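Local coordinates for protein mitochondrial association factor 1 (PDB 6BXS) that probably belongs to the parasite's machinery for manipulating host mitochondria and carries a macro-type domain, at residues L97-I111 and A121-T133. Sequence-based numbering, arbitrary orientation.
Sequences LLHDAERQPGTLVEI and ARSFAYVAIVPNT
Glu110 OE2 takes two N-H groups from Arg122, which meets it side-on: NE at 2.5 Å and NH2 at 2.6 Å. The oxygen lies close to the guanidinium plane, while the carboxylate is turned 80° against that plane; NH2 uses the anti lone pair and NE comes from above the carboxylate plane. With CG of Glu110 anti to the backbone N (chi1 -176°) and the chain extended, the side chain stands out from the sheet, leans toward Arg122, diagonal to it on the neighbouring strand, and runs beside the Phe124 ring, OE1 standing 3.2 Å from CE2. Trp205 NE1 adds a weak hydrogen bond to OE2. The paired charges of Glu110 and Arg122 probably favour each other's ionised forms. Leu108 presses its CD2 on Phe124 CD2 further along, and Tyr200 of helix 179-202 meets the Phe124 ring edge-to-face.

Strands 109-111 and 120-126 form an antiparallel hairpin at one margin of the mixed sheet, in a chain of macro-domain type. Val109 and Ala125 exchange backbone hydrogen bonds, as do Ile111 and Ser123, with Glu110 facing Phe124 in the non-hydrogen-bonded pair between them.

On the face that carries Val109, Ile111, Ser123 and Ala125, helix 83-103 lays its last turns over the strand. Leu97 CB and Ala101 CB both pack against Ala125 CB, the former at 3.7 Å, and Val127 sets CG1 against Leu98 CD1 and CG2 against Ala101 CB. A type II turn, Gln104 to Thr107, then carries the chain from helix to hairpin. Gly106 N bonds Val127 O at 2.7 Å, and a water accepts from Val127 N and lies within hydrogen-bonding distance of Gln104 O and Thr107 O. Within the turn, Pro105 sets its CG tightly on Val130 CG2, 3.4 Å away.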
ATOM      1  N   LEU A  97       1.143   7.962  14.693  1.00 22.08           N
ATOM      2  CA  LEU A  97       0.583   8.679  13.551  1.00 23.63           C
ATOM      3  C   LEU A  97      -0.890   8.352  13.326  1.00 21.64           C
ATOM      4  O   LEU A  97      -1.670   9.223  12.942  1.00 25.42           O
ATOM      5  CB  LEU A  97       1.375   8.363  12.282  1.00 22.48           C
ATOM      6  CG  LEU A  97       2.658   9.165  12.048  1.00 26.79           C
ATOM      7  CD1 LEU A  97       3.386   8.653  10.811  1.00 22.88           C
ATOM      8  CD2 LEU A  97       2.353  10.652  11.908  1.00 28.64           C
ATOM      9  N   LEU A  98      -1.268   7.097  13.553  1.00 22.67           N
ATOM     10  CA  LEU A  98      -2.656   6.686  13.380  1.00 25.54           C
ATOM     11  C   LEU A  98      -3.563   7.399  14.377  1.00 26.20           C
ATOM     12  O   LEU A  98      -4.686   7.779  14.042  1.00 24.10           O
ATOM     13  CB  LEU A  98      -2.799   5.169  13.534  1.00 23.65           C
ATOM     14  CG  LEU A  98      -4.235   4.640  13.446  1.00 26.31           C
ATOM     15  CD1 LEU A  98      -4.926   5.117  12.162  1.00 27.32           C
ATOM     16  CD2 LEU A  98      -4.261   3.124  13.533  1.00 32.23           C
ATOM     17  N   HIS A  99      -3.073   7.575  15.602  1.00 26.85           N
ATOM     18  CA  HIS A  99      -3.812   8.310  16.624  1.00 28.87           C
ATOM     19  C   HIS A  99      -4.083   9.733  16.154  1.00 25.19           C
ATOM     20  O   HIS A  99      -5.199  10.234  16.289  1.00 29.42           O
ATOM     21  CB  HIS A  99      -3.044   8.323  17.950  1.00 31.85           C
ATOM     22  CG  HIS A  99      -3.243   7.091  18.777  1.00 37.22           C
ATOM     23  ND1 HIS A  99      -2.201   6.419  19.378  1.00 43.55           N
ATOM     24  CD2 HIS A  99      -4.368   6.413  19.110  1.00 45.19           C
ATOM     25  CE1 HIS A  99      -2.673   5.379  20.042  1.00 48.31           C
ATOM     26  NE2 HIS A  99      -3.987   5.353  19.895  1.00 52.27           N
ATOM     27  N   ASP A 100      -3.063  10.374  15.594  1.00 26.03           N
ATOM     28  CA  ASP A 100      -3.214  11.717  15.035  1.00 27.32           C
ATOM     29  C   ASP A 100      -4.175  11.715  13.847  1.00 27.83           C
ATOM     30  O   ASP A 100      -5.014  12.605  13.715  1.00 26.84           O
ATOM     31  CB  ASP A 100      -1.858  12.280  14.599  1.00 26.85           C
ATOM     32  CG  ASP A 100      -0.896  12.457  15.758  1.00 36.55           C
ATOM     33  OD1 ASP A 100      -1.359  12.547  16.915  1.00 43.05           O
ATOM     34  OD2 ASP A 100       0.327  12.513  15.508  1.00 38.29           O
ATOM     35  N   ALA A 101      -4.044  10.715  12.981  1.00 27.63           N
ATOM     36  CA  ALA A 101      -4.878  10.627  11.785  1.00 24.69           C
ATOM     37  C   ALA A 101      -6.350  10.469  12.151  1.00 25.15           C
ATOM     38  O   ALA A 101      -7.226  11.050  11.508  1.00 25.47           O
ATOM     39  CB  ALA A 101      -4.423   9.468  10.910  1.00 23.81           C
ATOM     40  N   GLU A 102      -6.612   9.683  13.191  1.00 25.34           N
ATOM     41  CA  GLU A 102      -7.976   9.409  13.630  1.00 26.54           C
ATOM     42  C   GLU A 102      -8.648  10.651  14.210  1.00 21.22           C
ATOM     43  O   GLU A 102      -9.870  10.774  14.161  1.00 27.39           O
ATOM     44  CB  GLU A 102      -7.981   8.276  14.661  1.00 30.63           C
ATOM     45  CG  GLU A 102      -7.816   6.889  14.048  1.00 30.62           C
ATOM     46  CD  GLU A 102      -7.769   5.782  15.088  1.00 34.56           C
ATOM     47  OE1 GLU A 102      -7.805   4.596  14.696  1.00 32.65           O
ATOM     48  OE2 GLU A 102      -7.696   6.096  16.295  1.00 36.62           O
ATOM     49  N   ARG A 103      -7.850  11.566  14.755  1.00 29.21           N
ATOM     50  CA  ARG A 103      -8.368  12.842  15.250  1.00 29.13           C
ATOM     51  C   ARG A 103      -8.967  13.665  14.118  1.00 31.20           C
ATOM     52  O   ARG A 103      -9.928  14.410  14.318  1.00 30.28           O
ATOM     53  CB  ARG A 103      -7.265  13.661  15.926  1.00 34.23           C
ATOM     54  CG  ARG A 103      -6.756  13.127  17.248  1.00 40.99           C
ATOM     55  CD  ARG A 103      -5.496  13.887  17.634  1.00 50.23           C
ATOM     56  NE  ARG A 103      -5.303  13.989  19.080  1.00 69.37           N
ATOM     57  CZ  ARG A 103      -4.553  13.166  19.811  1.00 79.24           C
ATOM     58  NH1 ARG A 103      -4.446  13.364  21.117  1.00 82.41           N
ATOM     59  NH2 ARG A 103      -3.911  12.149  19.248  1.00 63.96           N
ATOM     60  N   GLN A 104      -8.383  13.528  12.930  1.00 31.72           N
ATOM     61  CA  GLN A 104      -8.759  14.328  11.771  1.00 29.80           C
ATOM     62  C   GLN A 104      -8.872  13.458  10.526  1.00 27.20           C
ATOM     63  O   GLN A 104      -7.972  13.453   9.688  1.00 27.82           O
ATOM     64  CB  GLN A 104      -7.731  15.435  11.532  1.00 37.89           C
ATOM     65  CG  GLN A 104      -7.680  16.501  12.611  1.00 42.12           C
ATOM     66  CD  GLN A 104      -6.496  17.431  12.436  1.00 52.72           C
ATOM     67  OE1 GLN A 104      -5.374  17.110  12.832  1.00 40.86           O
ATOM     68  NE2 GLN A 104      -6.738  18.589  11.828  1.00 51.42           N
ATOM     69  N   PRO A 105      -9.977  12.709  10.403  1.00 27.95           N
ATOM     70  CA  PRO A 105     -10.163  11.836   9.241  1.00 28.30           C
ATOM     71  C   PRO A 105     -10.167  12.613   7.926  1.00 30.95           C
ATOM     72  O   PRO A 105     -10.760  13.688   7.850  1.00 26.14           O
ATOM     73  CB  PRO A 105     -11.528  11.188   9.497  1.00 28.49           C
ATOM     74  CG  PRO A 105     -11.755  11.328  10.965  1.00 32.86           C
ATOM     75  CD  PRO A 105     -11.095  12.606  11.357  1.00 27.49           C
ATOM     76  N   GLY A 106      -9.501  12.073   6.911  1.00 26.39           N
ATOM     77  CA  GLY A 106      -9.456  12.702   5.605  1.00 25.37           C
ATOM     78  C   GLY A 106      -8.363  13.747   5.474  1.00 25.08           C
ATOM     79  O   GLY A 106      -8.275  14.430   4.452  1.00 28.03           O
ATOM     80  N   THR A 107      -7.533  13.872   6.506  1.00 23.56           N
ATOM     81  CA  THR A 107      -6.418  14.815   6.492  1.00 24.12           C
ATOM     82  C   THR A 107      -5.095  14.072   6.626  1.00 24.88           C
ATOM     83  O   THR A 107      -5.006  13.063   7.326  1.00 27.07           O
ATOM     84  CB  THR A 107      -6.527  15.851   7.628  1.00 27.99           C
ATOM     85  OG1 THR A 107      -6.226  15.223   8.880  1.00 33.36           O
ATOM     86  CG2 THR A 107      -7.923  16.454   7.682  1.00 29.53           C
ATOM     87  N   LEU A 108      -4.068  14.577   5.951  1.00 25.14           N
ATOM     88  CA  LEU A 108      -2.739  13.985   6.022  1.00 26.13           C
ATOM     89  C   LEU A 108      -1.979  14.536   7.224  1.00 24.51           C
ATOM     90  O   LEU A 108      -1.663  15.725   7.276  1.00 25.82           O
ATOM     91  CB  LEU A 108      -1.963  14.259   4.732  1.00 21.65           C
ATOM     92  CG  LEU A 108      -0.663  13.474   4.536  1.00 22.18           C
ATOM     93  CD1 LEU A 108      -0.952  12.002   4.290  1.00 19.83           C
ATOM     94  CD2 LEU A 108       0.149  14.058   3.390  1.00 26.28           C
ATOM     95  N   VAL A 109      -1.695  13.671   8.193  1.00 28.09           N
ATOM     96  CA  VAL A 109      -0.930  14.070   9.370  1.00 24.67           C
ATOM     97  C   VAL A 109       0.528  13.685   9.171  1.00 25.03           C
ATOM     98  O   VAL A 109       0.858  12.936   8.250  1.00 23.19           O
ATOM     99  CB  VAL A 109      -1.488  13.437  10.660  1.00 24.76           C
ATOM    100  CG1 VAL A 109      -2.892  13.962  10.920  1.00 26.51           C
ATOM    101  CG2 VAL A 109      -1.485  11.917  10.580  1.00 27.56           C
ATOM    102  N   GLU A 110       1.400  14.193  10.038  1.00 25.12           N
ATOM    103  CA  GLU A 110       2.825  14.212   9.740  1.00 21.92           C
ATOM    104  C   GLU A 110       3.706  14.357  10.979  1.00 25.69           C
ATOM    105  O   GLU A 110       3.354  15.059  11.926  1.00 24.73           O
ATOM    106  CB  GLU A 110       3.100  15.361   8.765  1.00 31.64           C
ATOM    107  CG  GLU A 110       4.522  15.485   8.263  1.00 34.39           C
ATOM    108  CD  GLU A 110       4.703  16.713   7.383  1.00 45.87           C
ATOM    109  OE1 GLU A 110       3.778  17.035   6.606  1.00 46.72           O
ATOM    110  OE2 GLU A 110       5.763  17.365   7.474  1.00 48.19           O
ATOM    111  N   ILE A 111       4.851  13.681  10.956  1.00 24.89           N
ATOM    112  CA  ILE A 111       5.898  13.873  11.955  1.00 23.47           C
ATOM    113  C   ILE A 111       7.265  13.711  11.297  1.00 24.12           C
ATOM    114  O   ILE A 111       7.417  12.943  10.345  1.00 27.79           O
ATOM    115  CB  ILE A 111       5.784  12.882  13.143  1.00 29.41           C
ATOM    116  CG1 ILE A 111       5.689  11.435  12.651  1.00 27.47           C
ATOM    117  CG2 ILE A 111       4.592  13.229  14.029  1.00 34.82           C
ATOM    118  CD1 ILE A 111       7.004  10.694  12.681  1.00 36.53           C
ATOM    119  N   ALA A 121      12.944   9.154   6.957  1.00 25.27           N
ATOM    120  CA  ALA A 121      13.242  10.583   6.898  1.00 24.26           C
ATOM    121  C   ALA A 121      12.039  11.408   7.340  1.00 24.33           C
ATOM    122  O   ALA A 121      12.176  12.395   8.063  1.00 25.47           O
ATOM    123  CB  ALA A 121      13.659  10.978   5.493  1.00 27.92           C
ATOM    124  N   ARG A 122      10.861  11.002   6.879  1.00 22.80           N
ATOM    125  CA  ARG A 122       9.620  11.664   7.251  1.00 22.53           C
ATOM    126  C   ARG A 122       8.468  10.681   7.109  1.00 20.01           C
ATOM    127  O   ARG A 122       8.493   9.816   6.232  1.00 20.96           O
ATOM    128  CB  ARG A 122       9.387  12.902   6.390  1.00 24.78           C
ATOM    129  CG  ARG A 122       8.426  13.901   7.008  1.00 26.01           C
ATOM    130  CD  ARG A 122       8.757  15.313   6.586  1.00 34.31           C
ATOM    131  NE  ARG A 122       8.031  16.303   7.382  1.00 39.78           N
ATOM    132  CZ  ARG A 122       8.577  17.122   8.281  1.00 33.54           C
ATOM    133  NH1 ARG A 122       9.883  17.109   8.524  1.00 32.80           N
ATOM    134  NH2 ARG A 122       7.803  17.975   8.939  1.00 35.57           N
ATOM    135  N   SER A 123       7.468  10.810   7.976  1.00 21.52           N
ATOM    136  CA  SER A 123       6.377   9.842   8.037  1.00 20.85           C
ATOM    137  C   SER A 123       5.017  10.520   8.060  1.00 19.67           C
ATOM    138  O   SER A 123       4.809  11.502   8.773  1.00 22.95           O
ATOM    139  CB  SER A 123       6.534   8.949   9.268  1.00 23.15           C
ATOM    140  OG  SER A 123       7.777   8.272   9.241  1.00 26.24           O
ATOM    141  N   PHE A 124       4.094   9.971   7.276  1.00 20.36           N
ATOM    142  CA  PHE A 124       2.755  10.523   7.128  1.00 21.04           C
ATOM    143  C   PHE A 124       1.712   9.459   7.428  1.00 16.68           C
ATOM    144  O   PHE A 124       2.012   8.267   7.408  1.00 21.32           O
ATOM    145  CB  PHE A 124       2.545  11.062   5.708  1.00 19.26           C
ATOM    146  CG  PHE A 124       3.546  12.103   5.292  1.00 21.42           C
ATOM    147  CD1 PHE A 124       4.826  11.742   4.904  1.00 21.52           C
ATOM    148  CD2 PHE A 124       3.201  13.444   5.271  1.00 20.10           C
ATOM    149  CE1 PHE A 124       5.745  12.700   4.516  1.00 23.89           C
ATOM    150  CE2 PHE A 124       4.115  14.404   4.882  1.00 21.48           C
ATOM    151  CZ  PHE A 124       5.386  14.033   4.503  1.00 23.15           C
ATOM    152  N   ALA A 125       0.486   9.893   7.697  1.00 17.18           N
ATOM    153  CA  ALA A 125      -0.632   8.975   7.857  1.00 18.26           C
ATOM    154  C   ALA A 125      -1.933   9.625   7.394  1.00 24.68           C
ATOM    155  O   ALA A 125      -2.044  10.850   7.334  1.00 20.75           O
ATOM    156  CB  ALA A 125      -0.748   8.517   9.293  1.00 21.31           C
ATOM    157  N   TYR A 126      -2.914   8.788   7.074  1.00 21.70           N
ATOM    158  CA  TYR A 126      -4.176   9.246   6.510  1.00 20.75           C
ATOM    159  C   TYR A 126      -5.214   8.141   6.651  1.00 20.61           C
ATOM    160  O   TYR A 126      -4.936   6.983   6.339  1.00 25.69           O
ATOM    161  CB  TYR A 126      -3.981   9.636   5.037  1.00 23.25           C
ATOM    162  CG  TYR A 126      -5.227  10.099   4.299  1.00 23.10           C
ATOM    163  CD1 TYR A 126      -6.188   9.192   3.868  1.00 23.24           C
ATOM    164  CD2 TYR A 126      -5.418  11.440   3.999  1.00 25.05           C
ATOM    165  CE1 TYR A 126      -7.318   9.612   3.186  1.00 18.65           C
ATOM    166  CE2 TYR A 126      -6.542  11.869   3.313  1.00 25.47           C
ATOM    167  CZ  TYR A 126      -7.488  10.951   2.909  1.00 23.65           C
ATOM    168  OH  TYR A 126      -8.607  11.373   2.226  1.00 25.08           O
ATOM    169  N   VAL A 127      -6.396   8.495   7.145  1.00 20.27           N
ATOM    170  CA  VAL A 127      -7.528   7.576   7.156  1.00 22.67           C
ATOM    171  C   VAL A 127      -8.751   8.241   6.543  1.00 21.32           C
ATOM    172  O   VAL A 127      -9.072   9.385   6.857  1.00 20.28           O
ATOM    173  CB  VAL A 127      -7.880   7.089   8.582  1.00 20.37           C
ATOM    174  CG1 VAL A 127      -6.864   6.070   9.064  1.00 22.76           C
ATOM    175  CG2 VAL A 127      -7.993   8.259   9.550  1.00 26.37           C
ATOM    176  N   ALA A 128      -9.420   7.517   5.653  1.00 20.30           N
ATOM    177  CA  ALA A 128     -10.656   7.994   5.054  1.00 24.50           C
ATOM    178  C   ALA A 128     -11.788   7.889   6.069  1.00 24.06           C
ATOM    179  O   ALA A 128     -12.678   8.740   6.119  1.00 22.01           O
ATOM    180  CB  ALA A 128     -10.981   7.199   3.800  1.00 24.00           C
ATOM    181  N   ILE A 129     -11.735   6.834   6.878  1.00 24.22           N
ATOM    182  CA  ILE A 129     -12.736   6.587   7.908  1.00 24.38           C
ATOM    183  C   ILE A 129     -12.049   6.134   9.190  1.00 20.51           C
ATOM    184  O   ILE A 129     -11.121   5.331   9.149  1.00 20.86           O
ATOM    185  CB  ILE A 129     -13.755   5.513   7.463  1.00 23.36           C
ATOM    186  CG1 ILE A 129     -14.399   5.908   6.131  1.00 25.30           C
ATOM    187  CG2 ILE A 129     -14.824   5.306   8.539  1.00 25.69           C
ATOM    188  CD1 ILE A 129     -15.321   4.855   5.550  1.00 25.48           C
ATOM    189  N   VAL A 130     -12.498   6.659  10.325  1.00 23.16           N
ATOM    190  CA  VAL A 130     -11.988   6.203  11.615  1.00 24.14           C
ATOM    191  C   VAL A 130     -12.245   4.705  11.745  1.00 17.40           C
ATOM    192  O   VAL A 130     -13.395   4.274  11.663  1.00 21.14           O
ATOM    193  CB  VAL A 130     -12.650   6.937  12.795  1.00 23.05           C
ATOM    194  CG1 VAL A 130     -12.134   6.388  14.127  1.00 26.01           C
ATOM    195  CG2 VAL A 130     -12.393   8.434  12.708  1.00 26.28           C
ATOM    196  N   PRO A 131     -11.182   3.902  11.935  1.00 24.73           N
ATOM    197  CA  PRO A 131     -11.388   2.458  12.109  1.00 24.11           C
ATOM    198  C   PRO A 131     -12.335   2.129  13.259  1.00 21.81           C
ATOM    199  O   PRO A 131     -12.402   2.881  14.228  1.00 22.87           O
ATOM    200  CB  PRO A 131      -9.980   1.934  12.407  1.00 27.16           C
ATOM    201  CG  PRO A 131      -9.068   2.923  11.785  1.00 24.84           C
ATOM    202  CD  PRO A 131      -9.750   4.251  11.918  1.00 25.01           C
ATOM    203  N   ASN A 132     -13.060   1.024  13.130  1.00 24.27           N
ATOM    204  CA  ASN A 132     -13.938   0.534  14.186  1.00 26.84           C
ATOM    205  C   ASN A 132     -15.107   1.472  14.500  1.00 30.56           C
ATOM    206  O   ASN A 132     -15.539   1.561  15.649  1.00 26.38           O
ATOM    207  CB  ASN A 132     -13.132   0.286  15.464  1.00 25.44           C
ATOM    208  CG  ASN A 132     -13.860  -0.611  16.451  1.00 27.21           C
ATOM    209  OD1 ASN A 132     -14.553  -1.553  16.064  1.00 25.87           O
ATOM    210  ND2 ASN A 132     -13.717  -0.309  17.735  1.00 22.26           N
ATOM    211  N   THR A 133     -15.611   2.174  13.487  1.00 25.11           N
ATOM    212  CA  THR A 133     -16.798   3.012  13.652  1.00 28.06           C
ATOM    213  C   THR A 133     -17.920   2.544  12.733  1.00 30.02           C
ATOM    214  O   THR A 133     -19.057   2.345  13.164  1.00 36.31           O
ATOM    215  CB  THR A 133     -16.499   4.497  13.357  1.00 32.63           C
ATOM    216  OG1 THR A 133     -16.037   4.644  12.008  1.00 43.71           O
ATOM    217  CG2 THR A 133     -15.447   5.036  14.323  1.00 29.88           C
TER
HETATM  218  O   HOH W   1      -6.413  11.152   8.617  1.00 23.78           O